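Local coordinates for protein glutathione S-transferase (Burkholderia glumae, PDB 4ISD) that binds glutathione and, as a member of the glutathione S-transferase family, probably catalyses its conjugation to electrophilic substrates, at residues A[25-30]-A[79-84]; A[92-97]-A[103-108]; A[153-158]-A[171-176]. All coordinates share one frame; numbering follows the deposited sequence.

In the fold
All three contacts are largely buried and apolar, yet they join different parts of the two-domain fold. Interaction 1, whose touching residues are all buried, pairs two helices of the thioredoxin-like half. Interaction 2 folds the linking loop 92-97 back on helix 98-113; it alone sets leucine methyls against polar end groups, Arg105 NE and Gln108 OE1, without bonding to them. Interaction 3 joins helices 139-154 and 168-177 of the helical half. Interactions 2 and 3 each include a partly exposed residue, Pro95 and Leu154. Asp82-Val93 and Glu79-Arg105 connect interactions 1 and 2; Leu107-Phe173 packing and a Gln108-Asp172 hydrogen bond connect 2 and 3. All three reach the second subunit, interaction 3 through Leu154 alone.

Interaction 1: residues A[25-30]-A[79-84]; sequences FVVLKE and EYLDEV
Apolar packing makes all the direct side-chain contacts between residues 25-30 and 79-84: Leu81 reaches across from one helix and touches Val27 and Leu28 of the other. Its CD1 methyl carries most of the contact, lying 3.8 Å from Val27 CG1 and 3.7 Å from Leu28 CD2. The directions from CD1 to those two methyls open by about 109°, so the methyl is flanked by both residues and does not rest on one alone. Leu28 adds its branch point, with CG 3.9 Å from Leu81 CD1. Val27 uses the methyl that stands opposite its backbone N (chi1 177°), and this same CG1 also approaches Leu81 CB at 4.1 Å. The helix backbones are closest at Leu28 CA and Leu81 CA, 7.7 Å apart, a separation bridged by side chains.

Charged groups lie off this seam. Glu83 forms salt bridges with Arg101 and Arg105 of the second subunit, and Glu30 forms one with Arg201 of its own chain.

Leu28 also packs on Ile8 and Leu10 of strand 8-13. The Leu81 contacts join helices 19-31 and 74-84 as the first and third helices of the thioredoxin fold, which pack together on one face of the sheet in glutathione S-transferase N-terminal domains.

Interaction 2: residues A[92-97]-A[103-108]; sequences AVLPAD and LARQLQ
Leu94 has its CG swung opposite the carbonyl carbon (chi1 -79°), which carries its two methyls toward helix residues 103-108, while Arg105 answers with a stem extended through chi2 171° and chi3 176°. Leu94 CD1 lies 4.2 Å from Arg105 NE, approaching the guanidinium obliquely, whereas Leu94 CD2 is 4.4 Å from Ala104 CB and 4.3 Å from Gln108 OE1. These are van der Waals separations, so the polar ends are packed against and not bonded here.

Pro95 supplies the nearest approach to the helix. Its CD is 3.8 Å from Ala104 CB, and the adjoining CG is 4.0 Å from the same methyl. The small Ala104 side chain therefore meets the proline ring as well as Leu94, and the backbones come within 7.2 Å between Leu94 CA and Ala104 CA.

The polar ends are engaged by other partners: Arg105 NE forms a salt bridge with Glu79, Arg105 NH1 a second with Glu83 of the second subunit, and Gln108 NE2 a hydrogen bond with Asp172. Asp97 occupies the N-cap position of helix 98-113, so the loop leads directly into the helix on which it packs. Just before Leu94 in the chain, Val93 N is hydrogen-bonded to Asp82 of helix 74-84, and the Val93 side chain lies against helices 19-31 and 168-177, wedging the interdomain loop among helices of both domains.

Interaction 3: residues A[153-158]-A[171-176]; sequences RLIDDE and TDFALM
Phe173 reaches out from its helix to Leu154 and Ile155, and its atoms close on that pair step by step. The bond from its CA to CB is directed toward residues 153-158, but Phe173 CB is still 6.6 Å from Ile155 CD1. With chi1 at -160° the ring is set opposite the backbone N, and Phe173 CG is already nearer, 5.6 Å from that same Ile155 CD1. Beyond CG the two sides of the ring part company. On one side CD1 turns to Leu107 of helix 98-113. On the other, Phe173 CD2 stands 4.5 Å from Ile155 CD1, and the next atom outward makes the main contact: Phe173 CE2 lies 4.0 Å from Ile155 CD1 and 4.1 Å from Ile155 CG1. The same Phe173 CE2 is 4.2 Å from Leu154 CD1. At the tip, Phe173 CZ is 4.3 Å from Leu154 CD1. Both aliphatic chains approach the ring obliquely.

The backbones are far apart, 10.2 Å between Ile155 CA and Phe173 CA, and the ring and the two CD1 methyls span the gap. The arrangement belongs to the all-helical C-terminal domain of the glutathione S-transferase fold, in which helix 168-177 lies among neighbouring helices and here receives the end of helix 139-154. Ile155 is the first residue to leave helical geometry there, so the hydrophobic pair straddles the helix end.

Leu154 and Ile155 each set CG or CG1 opposite the carbonyl carbon, with chi1 at -59° in both, and each reaches the ring with its CD1. Ile155 also packs on Val191 and Tyr194 of helix 189-199. Val162 touches both Leu154 and Phe173, while Leu154 extends the contact to Leu57 of the second subunit.

Interaction 1: residues A[25-30]-A[79-84]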
loop_
_atom_site.group_PDB
_atom_site.type_symbol
_atom_site.label_atom_id
_atom_site.label_comp_id
_atom_site.label_asym_id
_atom_site.label_seq_id
_atom_site.Cartn_x
_atom_site.Cartn_y
_atom_site.Cartn_z
ATOM N N PHE A 25 -11.509 -8.752 -6.520
ATOM C CA PHE A 25 -12.727 -9.292 -7.085
ATOM C C PHE A 25 -13.852 -8.274 -6.898
ATOM O O PHE A 25 -14.681 -8.084 -7.795
ATOM C CB PHE A 25 -13.074 -10.626 -6.407
ATOM C CG PHE A 25 -14.358 -11.257 -6.899
ATOM C CD1 PHE A 25 -15.597 -10.752 -6.510
ATOM C CD2 PHE A 25 -14.323 -12.371 -7.726
ATOM C CE1 PHE A 25 -16.793 -11.335 -6.957
ATOM C CE2 PHE A 25 -15.499 -12.965 -8.174
ATOM C CZ PHE A 25 -16.748 -12.445 -7.786
ATOM N N VAL A 26 -13.893 -7.621 -5.739
ATOM C CA VAL A 26 -15.003 -6.702 -5.470
ATOM C C VAL A 26 -14.919 -5.475 -6.367
ATOM O O VAL A 26 -15.944 -4.965 -6.825
ATOM C CB VAL A 26 -15.122 -6.316 -3.969
ATOM C CG1 VAL A 26 -15.965 -5.061 -3.794
ATOM C CG2 VAL A 26 -15.703 -7.487 -3.163
ATOM N N VAL A 27 -13.697 -5.028 -6.658
ATOM C CA VAL A 27 -13.522 -3.870 -7.534
ATOM C C VAL A 27 -14.088 -4.144 -8.926
ATOM O O VAL A 27 -14.870 -3.345 -9.461
ATOM C CB VAL A 27 -12.050 -3.438 -7.618
ATOM C CG1 VAL A 27 -11.880 -2.291 -8.595
ATOM C CG2 VAL A 27 -11.564 -3.025 -6.254
ATOM N N LEU A 28 -13.703 -5.282 -9.496
ATOM C CA LEU A 28 -14.159 -5.676 -10.826
ATOM C C LEU A 28 -15.673 -5.751 -10.858
ATOM O O LEU A 28 -16.319 -5.220 -11.767
ATOM C CB LEU A 28 -13.564 -7.034 -11.218
ATOM C CG LEU A 28 -12.055 -7.072 -11.495
ATOM C CD1 LEU A 28 -11.483 -8.468 -11.276
ATOM C CD2 LEU A 28 -11.763 -6.598 -12.922
ATOM N N LYS A 29 -16.241 -6.395 -9.845
ATOM C CA LYS A 29 -17.673 -6.590 -9.814
ATOM C C LYS A 29 -18.436 -5.282 -9.661
ATOM O O LYS A 29 -19.438 -5.081 -10.329
ATOM C CB LYS A 29 -18.052 -7.605 -8.747
ATOM C CG LYS A 29 -18.086 -9.022 -9.279
ATOM C CD LYS A 29 -19.341 -9.232 -10.107
ATOM C CE LYS A 29 -19.428 -10.651 -10.644
ATOM N NZ LYS A 29 -18.247 -10.994 -11.479
ATOM N N GLU A 30 -17.954 -4.380 -8.813
ATOM C CA GLU A 30 -18.618 -3.084 -8.642
ATOM C C GLU A 30 -18.740 -2.326 -9.962
ATOM O O GLU A 30 -19.750 -1.657 -10.207
ATOM C CB GLU A 30 -17.849 -2.211 -7.653
ATOM C CG GLU A 30 -17.859 -2.735 -6.243
ATOM C CD GLU A 30 -19.216 -2.643 -5.588
ATOM O OE1 GLU A 30 -20.025 -1.773 -5.995
ATOM O OE2 GLU A 30 -19.465 -3.438 -4.658
ATOM N N GLU A 79 -6.442 0.909 -7.813
ATOM C CA GLU A 79 -6.040 2.219 -8.335
ATOM C C GLU A 79 -6.005 2.205 -9.852
ATOM O O GLU A 79 -6.334 3.195 -10.520
ATOM C CB GLU A 79 -4.640 2.569 -7.828
ATOM C CG GLU A 79 -4.530 2.689 -6.325
ATOM C CD GLU A 79 -4.916 4.061 -5.833
ATOM O OE1 GLU A 79 -5.157 4.963 -6.676
ATOM O OE2 GLU A 79 -4.980 4.236 -4.600
ATOM N N TYR A 80 -5.584 1.066 -10.388
ATOM C CA TYR A 80 -5.384 0.917 -11.819
ATOM C C TYR A 80 -6.701 0.712 -12.558
ATOM O O TYR A 80 -6.918 1.299 -13.628
ATOM C CB TYR A 80 -4.430 -0.250 -12.084
ATOM C CG TYR A 80 -4.355 -0.668 -13.528
ATOM C CD1 TYR A 80 -3.617 0.071 -14.447
ATOM C CD2 TYR A 80 -5.023 -1.811 -13.977
ATOM C CE1 TYR A 80 -3.545 -0.314 -15.778
ATOM C CE2 TYR A 80 -4.948 -2.205 -15.298
ATOM C CZ TYR A 80 -4.216 -1.450 -16.192
ATOM O OH TYR A 80 -4.153 -1.834 -17.509
ATOM N N LEU A 81 -7.575 -0.129 -12.005
ATOM C CA LEU A 81 -8.891 -0.324 -12.614
ATOM C C LEU A 81 -9.698 0.975 -12.560
ATOM O O LEU A 81 -10.444 1.286 -13.478
ATOM C CB LEU A 81 -9.647 -1.486 -11.972
ATOM C CG LEU A 81 -9.076 -2.887 -12.222
ATOM C CD1 LEU A 81 -9.813 -3.927 -11.370
ATOM C CD2 LEU A 81 -9.153 -3.254 -13.694
ATOM N N ASP A 82 -9.495 1.753 -11.501
ATOM C CA ASP A 82 -10.135 3.056 -11.373
ATOM C C ASP A 82 -9.651 4.073 -12.405
ATOM O O ASP A 82 -10.354 5.037 -12.699
ATOM C CB ASP A 82 -9.930 3.614 -9.966
ATOM C CG ASP A 82 -11.226 4.077 -9.332
ATOM O OD1 ASP A 82 -12.250 3.376 -9.491
ATOM O OD2 ASP A 82 -11.219 5.143 -8.679
ATOM N N GLU A 83 -8.454 3.872 -12.950
ATOM C CA GLU A 83 -7.908 4.800 -13.936
ATOM C C GLU A 83 -8.295 4.395 -15.350
ATOM O O GLU A 83 -8.562 5.246 -16.208
ATOM C CB GLU A 83 -6.384 4.911 -13.797
ATOM C CG GLU A 83 -5.947 6.124 -12.994
ATOM C CD GLU A 83 -4.518 6.050 -12.526
ATOM O OE1 GLU A 83 -3.698 5.413 -13.216
ATOM O OE2 GLU A 83 -4.220 6.620 -11.453
ATOM N N VAL A 84 -8.330 3.087 -15.579
ATOM C CA VAL A 84 -8.681 2.524 -16.882
ATOM C C VAL A 84 -10.193 2.559 -17.099
ATOM O O VAL A 84 -10.672 2.784 -18.208
ATOM C CB VAL A 84 -8.169 1.071 -17.004
ATOM C CG1 VAL A 84 -8.514 0.484 -18.359
ATOM C CG2 VAL A 84 -6.661 1.008 -16.739
#

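Interaction 2: residues A[92-97]-A[103-108]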
loop_
_atom_site.group_PDB
_atom_site.type_symbol
_atom_site.label_atom_id
_atom_site.label_comp_id
_atom_site.label_asym_id
_atom_site.label_seq_id
_atom_site.Cartn_x
_atom_site.Cartn_y
_atom_site.Cartn_z
ATOM N N ALA A 92 -16.946 4.259 -9.580
ATOM C CA ALA A 92 -15.652 4.445 -8.925
ATOM C C ALA A 92 -15.542 3.678 -7.619
ATOM O O ALA A 92 -16.477 3.655 -6.811
ATOM C CB ALA A 92 -15.382 5.919 -8.677
ATOM N N VAL A 93 -14.384 3.067 -7.399
ATOM C CA VAL A 93 -14.136 2.354 -6.157
ATOM C C VAL A 93 -13.323 3.205 -5.188
ATOM O O VAL A 93 -13.100 2.807 -4.033
ATOM C CB VAL A 93 -13.419 1.036 -6.419
ATOM C CG1 VAL A 93 -14.289 0.152 -7.325
ATOM C CG2 VAL A 93 -12.026 1.292 -7.021
ATOM N N LEU A 94 -12.878 4.371 -5.665
ATOM C CA LEU A 94 -12.184 5.347 -4.823
ATOM C C LEU A 94 -12.948 6.668 -4.757
ATOM O O LEU A 94 -13.521 7.106 -5.756
ATOM C CB LEU A 94 -10.771 5.607 -5.352
ATOM C CG LEU A 94 -9.625 4.629 -5.072
ATOM C CD1 LEU A 94 -8.287 5.266 -5.486
ATOM C CD2 LEU A 94 -9.601 4.166 -3.595
ATOM N N PRO A 95 -12.955 7.311 -3.578
ATOM C CA PRO A 95 -13.624 8.607 -3.389
ATOM C C PRO A 95 -13.148 9.690 -4.361
ATOM O O PRO A 95 -11.972 9.738 -4.722
ATOM C CB PRO A 95 -13.260 8.991 -1.944
ATOM C CG PRO A 95 -13.009 7.689 -1.263
ATOM C CD PRO A 95 -12.399 6.782 -2.318
ATOM N N ALA A 96 -14.084 10.539 -4.779
ATOM C CA ALA A 96 -13.848 11.623 -5.731
ATOM C C ALA A 96 -13.140 12.791 -5.065
ATOM O O ALA A 96 -12.363 13.499 -5.697
ATOM C CB ALA A 96 -15.185 12.109 -6.315
ATOM N N ASP A 97 -13.445 13.005 -3.789
ATOM C CA ASP A 97 -12.861 14.105 -3.041
ATOM C C ASP A 97 -11.381 13.833 -2.764
ATOM O O ASP A 97 -11.015 12.789 -2.221
ATOM C CB ASP A 97 -13.637 14.333 -1.745
ATOM C CG ASP A 97 -13.032 15.419 -0.888
ATOM O OD1 ASP A 97 -13.214 16.611 -1.228
ATOM O OD2 ASP A 97 -12.391 15.076 0.134
ATOM N N LEU A 103 -7.554 9.605 2.276
ATOM C CA LEU A 103 -7.891 8.868 3.492
ATOM C C LEU A 103 -8.197 7.389 3.216
ATOM O O LEU A 103 -7.878 6.504 4.034
ATOM C CB LEU A 103 -9.051 9.534 4.233
ATOM C CG LEU A 103 -8.703 10.917 4.771
ATOM C CD1 LEU A 103 -9.831 11.493 5.579
ATOM C CD2 LEU A 103 -7.422 10.848 5.597
ATOM N N ALA A 104 -8.812 7.115 2.069
ATOM C CA ALA A 104 -9.091 5.737 1.704
ATOM C C ALA A 104 -7.768 5.037 1.386
ATOM O O ALA A 104 -7.525 3.907 1.819
ATOM C CB ALA A 104 -10.048 5.681 0.519
ATOM N N ARG A 105 -6.907 5.726 0.644
ATOM C CA ARG A 105 -5.578 5.217 0.357
ATOM C C ARG A 105 -4.807 4.922 1.638
ATOM O O ARG A 105 -4.169 3.862 1.773
ATOM C CB ARG A 105 -4.815 6.201 -0.513
ATOM C CG ARG A 105 -5.212 6.140 -1.986
ATOM C CD ARG A 105 -4.576 7.293 -2.730
ATOM N NE ARG A 105 -4.816 7.261 -4.162
ATOM C CZ ARG A 105 -4.863 8.351 -4.918
ATOM N NH1 ARG A 105 -4.709 9.552 -4.360
ATOM N NH2 ARG A 105 -5.080 8.241 -6.224
ATOM N N GLN A 106 -4.873 5.853 2.582
ATOM C CA GLN A 106 -4.335 5.601 3.915
ATOM C C GLN A 106 -4.904 4.341 4.581
ATOM O O GLN A 106 -4.152 3.520 5.113
ATOM C CB GLN A 106 -4.576 6.793 4.821
ATOM C CG GLN A 106 -4.397 6.464 6.287
ATOM C CD GLN A 106 -4.570 7.685 7.163
ATOM O OE1 GLN A 106 -3.583 8.293 7.613
ATOM N NE2 GLN A 106 -5.830 8.064 7.404
ATOM N N LEU A 107 -6.225 4.186 4.563
ATOM C CA LEU A 107 -6.844 3.046 5.241
ATOM C C LEU A 107 -6.399 1.710 4.611
ATOM O O LEU A 107 -5.986 0.787 5.332
ATOM C CB LEU A 107 -8.373 3.195 5.283
ATOM C CG LEU A 107 -9.264 2.168 6.003
ATOM C CD1 LEU A 107 -8.758 1.846 7.410
ATOM C CD2 LEU A 107 -10.720 2.664 6.054
ATOM N N GLN A 108 -6.451 1.630 3.278
ATOM C CA GLN A 108 -5.957 0.461 2.528
ATOM C C GLN A 108 -4.527 0.058 2.890
ATOM O O GLN A 108 -4.243 -1.114 3.122
ATOM C CB GLN A 108 -6.043 0.706 1.015
ATOM C CG GLN A 108 -7.471 0.776 0.487
ATOM C CD GLN A 108 -7.571 0.314 -0.947
ATOM O OE1 GLN A 108 -7.208 1.049 -1.872
ATOM N NE2 GLN A 108 -8.048 -0.927 -1.145
#

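Interaction 3: residues A[153-158]-A[171-176]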
loop_
_atom_site.group_PDB
_atom_site.type_symbol
_atom_site.label_atom_id
_atom_site.label_comp_id
_atom_site.label_asym_id
_atom_site.label_seq_id
_atom_site.Cartn_x
_atom_site.Cartn_y
_atom_site.Cartn_z
ATOM N N ARG A 153 -13.935 5.453 15.762
ATOM C CA ARG A 153 -13.792 6.818 15.247
ATOM C C ARG A 153 -14.354 7.021 13.823
ATOM O O ARG A 153 -14.854 8.098 13.507
ATOM C CB ARG A 153 -12.323 7.275 15.318
ATOM N N LEU A 154 -14.275 5.992 12.977
ATOM C CA LEU A 154 -14.574 6.129 11.548
ATOM C C LEU A 154 -15.952 5.633 11.152
ATOM O O LEU A 154 -16.492 6.042 10.126
ATOM C CB LEU A 154 -13.550 5.352 10.714
ATOM C CG LEU A 154 -12.068 5.689 10.817
ATOM C CD1 LEU A 154 -11.277 4.724 9.940
ATOM C CD2 LEU A 154 -11.802 7.129 10.411
ATOM N N ILE A 155 -16.509 4.721 11.940
ATOM C CA ILE A 155 -17.829 4.176 11.647
ATOM C C ILE A 155 -18.943 4.922 12.378
ATOM O O ILE A 155 -18.883 5.105 13.595
ATOM C CB ILE A 155 -17.905 2.697 12.015
ATOM C CG1 ILE A 155 -16.852 1.920 11.235
ATOM C CG2 ILE A 155 -19.311 2.154 11.744
ATOM C CD1 ILE A 155 -16.560 0.543 11.799
ATOM N N ASP A 156 -19.950 5.360 11.631
ATOM C CA ASP A 156 -21.117 6.002 12.229
ATOM C C ASP A 156 -22.396 5.448 11.594
ATOM O O ASP A 156 -22.425 5.179 10.396
ATOM C CB ASP A 156 -21.055 7.523 12.066
ATOM C CG ASP A 156 -21.859 8.260 13.137
ATOM O OD1 ASP A 156 -21.754 7.891 14.331
ATOM O OD2 ASP A 156 -22.603 9.207 12.791
ATOM N N ASP A 157 -23.452 5.267 12.381
ATOM C CA ASP A 157 -24.697 4.737 11.817
ATOM C C ASP A 157 -25.293 5.636 10.721
ATOM O O ASP A 157 -25.946 5.139 9.806
ATOM C CB ASP A 157 -25.713 4.365 12.905
ATOM C CG ASP A 157 -25.415 3.001 13.536
ATOM O OD1 ASP A 157 -24.902 2.132 12.808
ATOM O OD2 ASP A 157 -25.669 2.786 14.744
ATOM N N GLU A 158 -25.004 6.936 10.767
ATOM C CA GLU A 158 -25.475 7.857 9.727
ATOM C C GLU A 158 -24.718 7.769 8.395
ATOM O O GLU A 158 -25.130 8.393 7.420
ATOM C CB GLU A 158 -25.429 9.308 10.214
ATOM C CG GLU A 158 -26.170 9.590 11.504
ATOM C CD GLU A 158 -26.211 11.070 11.819
ATOM O OE1 GLU A 158 -25.837 11.873 10.937
ATOM O OE2 GLU A 158 -26.619 11.433 12.943
ATOM N N THR A 171 -14.776 -2.415 2.138
ATOM C CA THR A 171 -14.680 -3.874 2.076
ATOM C C THR A 171 -13.450 -4.324 2.855
ATOM O O THR A 171 -13.512 -5.260 3.657
ATOM C CB THR A 171 -14.509 -4.380 0.638
ATOM O OG1 THR A 171 -15.472 -3.751 -0.212
ATOM C CG2 THR A 171 -14.692 -5.890 0.580
ATOM N N ASP A 172 -12.333 -3.642 2.610
ATOM C CA ASP A 172 -11.071 -3.984 3.247
ATOM C C ASP A 172 -11.170 -3.846 4.750
ATOM O O ASP A 172 -10.707 -4.717 5.496
ATOM C CB ASP A 172 -9.959 -3.081 2.720
ATOM C CG ASP A 172 -9.536 -3.452 1.325
ATOM O OD1 ASP A 172 -9.956 -4.546 0.858
ATOM O OD2 ASP A 172 -8.782 -2.658 0.711
ATOM N N PHE A 173 -11.776 -2.740 5.182
ATOM C CA PHE A 173 -11.963 -2.459 6.600
ATOM C C PHE A 173 -12.848 -3.529 7.240
ATOM O O PHE A 173 -12.515 -4.072 8.303
ATOM C CB PHE A 173 -12.601 -1.085 6.795
ATOM C CG PHE A 173 -12.396 -0.515 8.161
ATOM C CD1 PHE A 173 -11.310 -0.908 8.931
ATOM C CD2 PHE A 173 -13.278 0.419 8.677
ATOM C CE1 PHE A 173 -11.101 -0.382 10.184
ATOM C CE2 PHE A 173 -13.085 0.944 9.938
ATOM C CZ PHE A 173 -11.991 0.542 10.695
ATOM N N ALA A 174 -13.965 -3.830 6.576
ATOM C CA ALA A 174 -14.941 -4.770 7.106
ATOM C C ALA A 174 -14.321 -6.143 7.282
ATOM O O ALA A 174 -14.503 -6.779 8.331
ATOM C CB ALA A 174 -16.154 -4.843 6.214
ATOM N N LEU A 175 -13.576 -6.595 6.273
ATOM C CA LEU A 175 -12.823 -7.848 6.407
ATOM C C LEU A 175 -11.903 -7.821 7.618
ATOM O O LEU A 175 -11.924 -8.747 8.429
ATOM C CB LEU A 175 -12.024 -8.173 5.144
ATOM C CG LEU A 175 -12.943 -8.249 3.925
ATOM C CD1 LEU A 175 -12.229 -8.766 2.678
ATOM C CD2 LEU A 175 -14.156 -9.092 4.259
ATOM N N MET A 176 -11.120 -6.748 7.752
ATOM C CA MET A 176 -10.152 -6.646 8.853
ATOM C C MET A 176 -10.855 -6.610 10.196
ATOM O O MET A 176 -10.404 -7.255 11.142
ATOM C CB MET A 176 -9.258 -5.413 8.690
ATOM C CG MET A 176 -8.172 -5.241 9.763
ATOM S SD MET A 176 -6.815 -6.462 9.790
ATOM C CE MET A 176 -6.628 -6.853 8.055
#